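Local structure of carbohydrate binding module family 33 and 10 domain protein (Teredinibacter turnerae, 6RW7) at residues Ala33-Ala38 against Asn42-Asn47. The protein is a copper-dependent lytic polysaccharide monooxygenase of family AA10 that probably binds cellulose and cleaves its chains by oxidation. Residues are numbered along the deposited sequence; the frame is centred on the assembly and turned at random.
Sequences ANYRAA and NSHWYN
Tyr35, on the last turn of helix 29-37, reaches across to His44 and Trp45 of the 3-10 segment 42-46. Its CG stands anti to the backbone N (chi1 -170°), which sends the ring out toward segment 42-47, its hydroxyl end at His44 and its CB and CD2 beside Trp45. The hydroxyl OH meets ND1 of His44 at 2.7 Å in a hydrogen bond; either partner could be the donor. OH lies at the edge of the imidazole, near its plane. The two rings meet rim to rim, with planes 60° apart. Lower on the tyrosine, CD2 comes within 3.5 Å of Trp45 NE1, and CB rests 3.8 Å from Trp45 CZ2. Replacing Tyr35 with an alanine would probably leave His44 ND1 without this mate and open a gap beside the indole. Next along the helix, Arg36 bends at chi3 and gives an NH1 hydrogen bond to Asn42 OD1 (3.0 Å). The acceptor lies in the guanidinium plane and uses a lone pair, while the amide stands almost perpendicular to that plane. Outside the two segments, Phe32 and Tyr80 meet the Trp45 ring edge-to-face. Tyr35, His44 and Trp45 thus form an aromatic cluster that ties helix 29-37 to the 3-10 turn following it, in the loop region before strand 52-54 of this AA10 domain.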
# COMPACT_ATOMS: atom_id res chain seq x y z
N ALA A 33 -9.29 5.12 -16.48
CA ALA A 33 -9.39 4.94 -17.95
C ALA A 33 -8.53 3.77 -18.42
O ALA A 33 -8.99 2.92 -19.19
CB ALA A 33 -9.00 6.23 -18.62
N ASN A 34 -7.30 3.67 -17.93
CA ASN A 34 -6.36 2.62 -18.35
C ASN A 34 -6.90 1.27 -17.86
O ASN A 34 -6.77 0.31 -18.57
CB ASN A 34 -4.93 2.89 -17.86
CG ASN A 34 -4.28 4.07 -18.55
OD1 ASN A 34 -4.86 4.67 -19.47
ND2 ASN A 34 -3.08 4.45 -18.11
N TYR A 35 -7.55 1.22 -16.70
CA TYR A 35 -8.11 -0.05 -16.21
C TYR A 35 -9.26 -0.47 -17.13
O TYR A 35 -9.32 -1.63 -17.51
CB TYR A 35 -8.49 0.09 -14.74
CG TYR A 35 -8.85 -1.21 -14.08
CD1 TYR A 35 -7.94 -2.25 -13.97
CD2 TYR A 35 -10.10 -1.37 -13.49
CE1 TYR A 35 -8.28 -3.43 -13.33
CE2 TYR A 35 -10.43 -2.54 -12.84
CZ TYR A 35 -9.52 -3.58 -12.75
OH TYR A 35 -9.84 -4.75 -12.13
N ARG A 36 -10.18 0.43 -17.47
CA ARG A 36 -11.29 0.07 -18.39
C ARG A 36 -10.70 -0.41 -19.73
O ARG A 36 -11.19 -1.42 -20.30
CB ARG A 36 -12.24 1.25 -18.61
CG ARG A 36 -13.18 1.55 -17.45
CD ARG A 36 -14.20 2.61 -17.82
NE ARG A 36 -13.60 3.90 -18.12
CZ ARG A 36 -13.35 4.86 -17.23
NH1 ARG A 36 -13.62 4.69 -15.94
NH2 ARG A 36 -12.79 5.99 -17.63
N ALA A 37 -9.67 0.27 -20.21
CA ALA A 37 -9.06 -0.07 -21.52
C ALA A 37 -8.49 -1.50 -21.50
O ALA A 37 -8.50 -2.15 -22.56
CB ALA A 37 -8.02 0.96 -21.89
N ALA A 38 -8.07 -1.99 -20.33
CA ALA A 38 -7.48 -3.33 -20.16
C ALA A 38 -8.55 -4.37 -19.84
O ALA A 38 -8.20 -5.53 -19.57
CB ALA A 38 -6.43 -3.26 -19.06
N ASN A 42 -15.39 -0.76 -13.62
CA ASN A 42 -15.51 0.38 -12.68
C ASN A 42 -15.85 -0.13 -11.27
O ASN A 42 -15.38 0.48 -10.30
CB ASN A 42 -16.57 1.36 -13.16
CG ASN A 42 -16.08 2.38 -14.16
OD1 ASN A 42 -14.89 2.49 -14.44
ND2 ASN A 42 -16.99 3.23 -14.61
N SER A 43 -16.70 -1.13 -11.16
CA SER A 43 -17.19 -1.58 -9.84
C SER A 43 -16.02 -2.11 -9.00
O SER A 43 -16.12 -2.12 -7.77
CB SER A 43 -18.28 -2.59 -9.98
OG SER A 43 -17.77 -3.76 -10.57
N HIS A 44 -14.94 -2.54 -9.64
CA HIS A 44 -13.81 -3.15 -8.89
C HIS A 44 -13.21 -2.16 -7.87
O HIS A 44 -12.65 -2.62 -6.83
CB HIS A 44 -12.75 -3.65 -9.86
CG HIS A 44 -13.20 -4.82 -10.66
ND1 HIS A 44 -12.46 -5.33 -11.69
CD2 HIS A 44 -14.30 -5.58 -10.55
CE1 HIS A 44 -13.08 -6.39 -12.18
NE2 HIS A 44 -14.20 -6.57 -11.49
N TRP A 45 -13.26 -0.86 -8.16
CA TRP A 45 -12.63 0.18 -7.30
C TRP A 45 -13.39 0.30 -5.98
O TRP A 45 -12.84 0.84 -5.01
CB TRP A 45 -12.55 1.52 -8.03
CG TRP A 45 -11.78 1.49 -9.30
CD1 TRP A 45 -12.27 1.25 -10.55
CD2 TRP A 45 -10.37 1.75 -9.46
NE1 TRP A 45 -11.26 1.29 -11.47
CE2 TRP A 45 -10.09 1.61 -10.84
CE3 TRP A 45 -9.32 2.06 -8.60
CZ2 TRP A 45 -8.82 1.81 -11.37
CZ3 TRP A 45 -8.06 2.29 -9.13
CH2 TRP A 45 -7.81 2.12 -10.49
N TYR A 46 -14.61 -0.21 -5.91
CA TYR A 46 -15.38 -0.24 -4.64
C TYR A 46 -14.74 -1.24 -3.67
O TYR A 46 -15.00 -1.14 -2.47
CB TYR A 46 -16.86 -0.50 -4.90
CG TYR A 46 -17.53 0.72 -5.48
CD1 TYR A 46 -17.34 1.09 -6.81
CD2 TYR A 46 -18.25 1.57 -4.67
CE1 TYR A 46 -17.91 2.25 -7.33
CE2 TYR A 46 -18.85 2.71 -5.18
CZ TYR A 46 -18.67 3.06 -6.51
OH TYR A 46 -19.26 4.21 -7.00
N ASN A 47 -13.91 -2.16 -4.15
CA ASN A 47 -13.19 -3.15 -3.31
C ASN A 47 -11.78 -2.65 -2.98
O ASN A 47 -10.85 -3.46 -2.86
CB ASN A 47 -13.16 -4.53 -3.97
CG ASN A 47 -14.09 -5.50 -3.29
OD1 ASN A 47 -14.78 -6.29 -3.96
ND2 ASN A 47 -14.11 -5.46 -1.98